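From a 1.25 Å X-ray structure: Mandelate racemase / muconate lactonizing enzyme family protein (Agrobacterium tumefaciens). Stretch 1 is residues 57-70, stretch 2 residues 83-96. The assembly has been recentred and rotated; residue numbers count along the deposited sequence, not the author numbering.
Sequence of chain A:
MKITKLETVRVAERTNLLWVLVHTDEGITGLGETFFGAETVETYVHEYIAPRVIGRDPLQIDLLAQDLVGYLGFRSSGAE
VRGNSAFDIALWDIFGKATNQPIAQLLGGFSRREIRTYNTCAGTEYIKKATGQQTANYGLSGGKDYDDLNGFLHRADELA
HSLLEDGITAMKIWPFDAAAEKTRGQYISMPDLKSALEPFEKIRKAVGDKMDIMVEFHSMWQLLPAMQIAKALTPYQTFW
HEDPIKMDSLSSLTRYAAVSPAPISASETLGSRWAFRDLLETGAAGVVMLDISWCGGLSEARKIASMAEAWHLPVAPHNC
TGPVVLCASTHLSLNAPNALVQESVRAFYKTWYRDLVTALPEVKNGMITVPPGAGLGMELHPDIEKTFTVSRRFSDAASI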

# COMPACT_ATOMS: atom_id res chain seq x y z
N ASP A 57 10.91 -45.50 -6.93
CA ASP A 57 12.12 -45.37 -6.15
C ASP A 57 11.84 -44.44 -4.96
O ASP A 57 11.55 -43.25 -5.16
CB ASP A 57 13.20 -44.77 -7.06
CG ASP A 57 14.55 -44.63 -6.39
OD1 ASP A 57 14.64 -44.73 -5.15
OD2 ASP A 57 15.53 -44.39 -7.13
N PRO A 58 11.90 -44.95 -3.73
CA PRO A 58 11.55 -44.13 -2.56
C PRO A 58 12.56 -43.01 -2.29
O PRO A 58 12.22 -42.09 -1.55
CB PRO A 58 11.57 -45.14 -1.41
CG PRO A 58 12.62 -46.16 -1.86
CD PRO A 58 12.38 -46.30 -3.34
N LEU A 59 13.76 -43.10 -2.86
CA LEU A 59 14.78 -42.08 -2.60
C LEU A 59 14.53 -40.76 -3.34
O LEU A 59 15.17 -39.75 -3.03
CB LEU A 59 16.18 -42.59 -2.93
CG LEU A 59 16.70 -43.79 -2.13
CD1 LEU A 59 18.14 -44.12 -2.54
CD2 LEU A 59 16.60 -43.51 -0.65
N GLN A 60 13.63 -40.76 -4.33
CA GLN A 60 13.28 -39.51 -5.02
C GLN A 60 12.23 -38.77 -4.19
O GLN A 60 11.07 -38.67 -4.58
CB GLN A 60 12.76 -39.81 -6.42
CG GLN A 60 13.79 -40.49 -7.33
CD GLN A 60 13.24 -40.78 -8.69
OE1 GLN A 60 12.42 -41.68 -8.86
NE2 GLN A 60 13.66 -40.00 -9.68
N ILE A 61 12.64 -38.28 -3.03
CA ILE A 61 11.69 -37.79 -2.03
C ILE A 61 10.96 -36.53 -2.49
O ILE A 61 9.73 -36.46 -2.43
CB ILE A 61 12.37 -37.57 -0.65
CG1 ILE A 61 12.94 -38.89 -0.14
CG2 ILE A 61 11.37 -36.98 0.35
CD1 ILE A 61 13.53 -38.80 1.27
N ASP A 62 11.70 -35.54 -2.96
CA ASP A 62 11.09 -34.31 -3.44
C ASP A 62 10.14 -34.59 -4.60
O ASP A 62 9.06 -33.99 -4.69
CB ASP A 62 12.15 -33.30 -3.87
CG ASP A 62 12.79 -32.61 -2.69
OD1 ASP A 62 12.07 -32.21 -1.75
OD2 ASP A 62 14.03 -32.46 -2.69
N LEU A 63 10.52 -35.51 -5.48
CA LEU A 63 9.67 -35.85 -6.62
C LEU A 63 8.37 -36.54 -6.17
O LEU A 63 7.28 -36.21 -6.65
CB LEU A 63 10.43 -36.75 -7.60
CG LEU A 63 9.65 -37.17 -8.85
CD1 LEU A 63 9.26 -35.96 -9.68
CD2 LEU A 63 10.45 -38.18 -9.66
N LEU A 64 8.48 -37.49 -5.25
CA LEU A 64 7.30 -38.18 -4.75
C LEU A 64 6.37 -37.22 -4.02
O LEU A 64 5.14 -37.33 -4.15
CB LEU A 64 7.68 -39.37 -3.85
CG LEU A 64 8.11 -40.62 -4.63
CD1 LEU A 64 8.86 -41.61 -3.74
CD2 LEU A 64 6.89 -41.29 -5.27
N ALA A 65 6.92 -36.26 -3.28
CA ALA A 65 6.07 -35.26 -2.63
C ALA A 65 5.29 -34.47 -3.69
O ALA A 65 4.08 -34.27 -3.56
CB ALA A 65 6.91 -34.32 -1.77
N GLN A 66 5.98 -34.06 -4.74
CA GLN A 66 5.34 -33.34 -5.84
C GLN A 66 4.26 -34.20 -6.49
O GLN A 66 3.16 -33.71 -6.78
CB GLN A 66 6.41 -32.97 -6.87
CG GLN A 66 5.99 -32.01 -7.98
CD GLN A 66 7.14 -31.75 -8.94
OE1 GLN A 66 8.21 -32.35 -8.81
NE2 GLN A 66 6.92 -30.88 -9.91
N ASP A 67 4.56 -35.48 -6.70
CA ASP A 67 3.65 -36.38 -7.40
C ASP A 67 2.36 -36.67 -6.63
O ASP A 67 1.38 -37.13 -7.22
CB ASP A 67 4.35 -37.69 -7.77
CG ASP A 67 5.35 -37.54 -8.90
OD1 ASP A 67 5.29 -36.51 -9.61
OD2 ASP A 67 6.17 -38.46 -9.10
N LEU A 68 2.37 -36.43 -5.32
CA LEU A 68 1.18 -36.70 -4.49
C LEU A 68 0.33 -35.46 -4.21
O LEU A 68 -0.73 -35.58 -3.61
CB LEU A 68 1.57 -37.41 -3.19
CG LEU A 68 2.15 -38.81 -3.36
CD1 LEU A 68 2.50 -39.39 -1.99
CD2 LEU A 68 1.18 -39.73 -4.10
N VAL A 69 0.79 -34.28 -4.63
CA VAL A 69 -0.04 -33.09 -4.47
C VAL A 69 -1.33 -33.26 -5.27
O VAL A 69 -1.30 -33.59 -6.45
CB VAL A 69 0.69 -31.82 -4.93
CG1 VAL A 69 -0.25 -30.63 -4.90
CG2 VAL A 69 1.93 -31.55 -4.05
N GLY A 70 -2.47 -33.05 -4.62
CA GLY A 70 -3.75 -33.28 -5.26
C GLY A 70 -4.23 -32.12 -6.10
O GLY A 70 -3.89 -30.96 -5.84
N GLY A 83 -2.30 -38.06 4.83
CA GLY A 83 -1.76 -39.30 4.30
C GLY A 83 -0.44 -39.09 3.59
O GLY A 83 0.51 -39.86 3.78
N ASN A 84 -0.37 -38.05 2.76
CA ASN A 84 0.88 -37.72 2.08
C ASN A 84 2.01 -37.46 3.06
O ASN A 84 3.17 -37.82 2.81
CB ASN A 84 0.72 -36.47 1.21
CG ASN A 84 -0.22 -36.68 0.05
OD1 ASN A 84 -0.59 -37.80 -0.30
ND2 ASN A 84 -0.60 -35.57 -0.59
N SER A 85 1.68 -36.82 4.17
CA SER A 85 2.67 -36.44 5.17
C SER A 85 3.22 -37.66 5.90
O SER A 85 4.43 -37.77 6.11
CB SER A 85 2.07 -35.45 6.17
OG SER A 85 1.59 -34.27 5.53
N ALA A 86 2.33 -38.57 6.29
CA ALA A 86 2.77 -39.81 6.92
C ALA A 86 3.68 -40.59 5.98
O ALA A 86 4.73 -41.10 6.38
CB ALA A 86 1.58 -40.65 7.31
N PHE A 87 3.28 -40.66 4.71
CA PHE A 87 4.09 -41.32 3.68
C PHE A 87 5.47 -40.67 3.56
O PHE A 87 6.49 -41.37 3.51
CB PHE A 87 3.33 -41.32 2.35
CG PHE A 87 4.10 -41.90 1.20
CD1 PHE A 87 4.28 -43.27 1.10
CD2 PHE A 87 4.65 -41.08 0.23
CE1 PHE A 87 5.00 -43.81 0.04
CE2 PHE A 87 5.36 -41.62 -0.84
CZ PHE A 87 5.53 -42.97 -0.93
N ASP A 88 5.52 -39.34 3.54
CA ASP A 88 6.78 -38.62 3.43
C ASP A 88 7.72 -38.93 4.59
O ASP A 88 8.93 -39.13 4.40
CB ASP A 88 6.51 -37.12 3.33
CG ASP A 88 7.78 -36.31 3.16
OD1 ASP A 88 8.31 -36.28 2.03
OD2 ASP A 88 8.23 -35.71 4.17
N ILE A 89 7.19 -38.98 5.81
CA ILE A 89 7.99 -39.31 6.98
C ILE A 89 8.64 -40.69 6.79
O ILE A 89 9.83 -40.90 7.06
CB ILE A 89 7.17 -39.22 8.29
CG1 ILE A 89 6.73 -37.77 8.54
CG2 ILE A 89 7.98 -39.74 9.47
CD1 ILE A 89 5.62 -37.63 9.57
N ALA A 90 7.85 -41.65 6.30
CA ALA A 90 8.36 -42.99 6.05
C ALA A 90 9.49 -42.98 5.02
O ALA A 90 10.46 -43.74 5.15
CB ALA A 90 7.24 -43.90 5.60
N LEU A 91 9.40 -42.12 4.01
CA LEU A 91 10.49 -42.02 3.04
C LEU A 91 11.78 -41.51 3.67
O LEU A 91 12.86 -42.00 3.36
CB LEU A 91 10.12 -41.12 1.85
CG LEU A 91 8.94 -41.56 0.99
CD1 LEU A 91 8.78 -40.58 -0.17
CD2 LEU A 91 9.12 -42.99 0.49
N TRP A 92 11.66 -40.53 4.56
CA TRP A 92 12.85 -40.04 5.25
C TRP A 92 13.49 -41.14 6.13
O TRP A 92 14.71 -41.24 6.23
CB TRP A 92 12.53 -38.76 6.03
CG TRP A 92 12.47 -37.57 5.14
CD1 TRP A 92 11.35 -37.02 4.57
CD2 TRP A 92 13.58 -36.81 4.66
NE1 TRP A 92 11.71 -35.95 3.79
CE2 TRP A 92 13.07 -35.81 3.82
CE3 TRP A 92 14.96 -36.89 4.87
CZ2 TRP A 92 13.90 -34.89 3.18
CZ3 TRP A 92 15.78 -35.98 4.23
CH2 TRP A 92 15.25 -34.98 3.40
N ASP A 93 12.65 -41.95 6.76
CA ASP A 93 13.12 -43.10 7.54
C ASP A 93 13.87 -44.09 6.63
O ASP A 93 14.97 -44.52 6.98
CB ASP A 93 11.91 -43.75 8.21
CG ASP A 93 12.28 -44.76 9.29
OD1 ASP A 93 13.30 -44.57 10.01
OD2 ASP A 93 11.52 -45.74 9.40
N ILE A 94 13.31 -44.42 5.47
CA ILE A 94 14.01 -45.28 4.51
C ILE A 94 15.35 -44.68 4.09
O ILE A 94 16.36 -45.38 4.06
CB ILE A 94 13.15 -45.53 3.25
CG1 ILE A 94 12.00 -46.48 3.57
CG2 ILE A 94 13.98 -46.08 2.09
CD1 ILE A 94 10.89 -46.46 2.55
N PHE A 95 15.36 -43.39 3.76
CA PHE A 95 16.57 -42.72 3.30
C PHE A 95 17.65 -42.79 4.40
O PHE A 95 18.81 -43.10 4.12
CB PHE A 95 16.18 -41.28 2.93
CG PHE A 95 17.29 -40.43 2.31
CD1 PHE A 95 18.44 -40.98 1.78
CD2 PHE A 95 17.12 -39.05 2.26
CE1 PHE A 95 19.42 -40.15 1.22
CE2 PHE A 95 18.09 -38.23 1.71
CZ PHE A 95 19.23 -38.78 1.18
N GLY A 96 17.26 -42.57 5.65
CA GLY A 96 18.19 -42.69 6.76
C GLY A 96 18.74 -44.10 6.92
O GLY A 96 19.94 -44.31 7.08
O HOH W 1 13.58 -42.81 0.75
O HOH W 2 7.36 -37.41 -0.20

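This is an antiparallel helix-against-helix contact, mostly apolar, with one isoleucine knob near one end, a weak hydrogen bond at the other and two waters bridging the seam. The short helix 61-68 runs at 168° to helix 83-96, with axes 10.6 Å apart at closest approach, a spacing that leaves room for large side chains between the backbones. The opposed directions set the register: Leu68 lies by Asn84, Pro58 by Leu91 and Leu59 by Phe95.

Before the short helix, a type I turn from Asp57 to Gln60 is braced by Leu59 N donating to Asp57 OD1 at 2.9 Å. Within it, Pro58 CB lies 3.8 Å from Leu91 CD2, while Leu59, whose CA-to-CB bond points sideways, still brings its CD2 to 4.0 Å from Phe95 CD1.

Ile61 buries the largest area of any residue here. Its side chain sits among Asp88, Leu91, Trp92 and Phe95, a hole formed by successive turns of the facing helix. Ile61 CD1 lies over one face of the indole, 4.0 Å from the centroid of the five-membered ring of Trp92, a CH-pi contact, and is also 3.7 Å from Phe95 CD2.

One turn on, Leu64 CD1 meets Leu91 CD1 at 3.7 Å, and Leu64 CB lies at the edge of the Phe87 ring. Leu68 CD1 then packs 3.5 Å from Phe87 CD2. Leu91 thus serves Ile61 and Leu64, and Phe87 serves Leu64 and Leu68.

Late in the first stretch, Leu68 O, which lacks a backbone donor there, accepts a weak hydrogen bond from Asn84 ND2 at 3.0 Å. Water 1 joins the backbones, donating to Leu91 O and, weakly, to Pro58 O; water 2 donates to the carboxylate at Asp88 OD1 and, weakly, to Ile61 O. The rule: one branched knob among two aromatics, a leucine and a carboxylate.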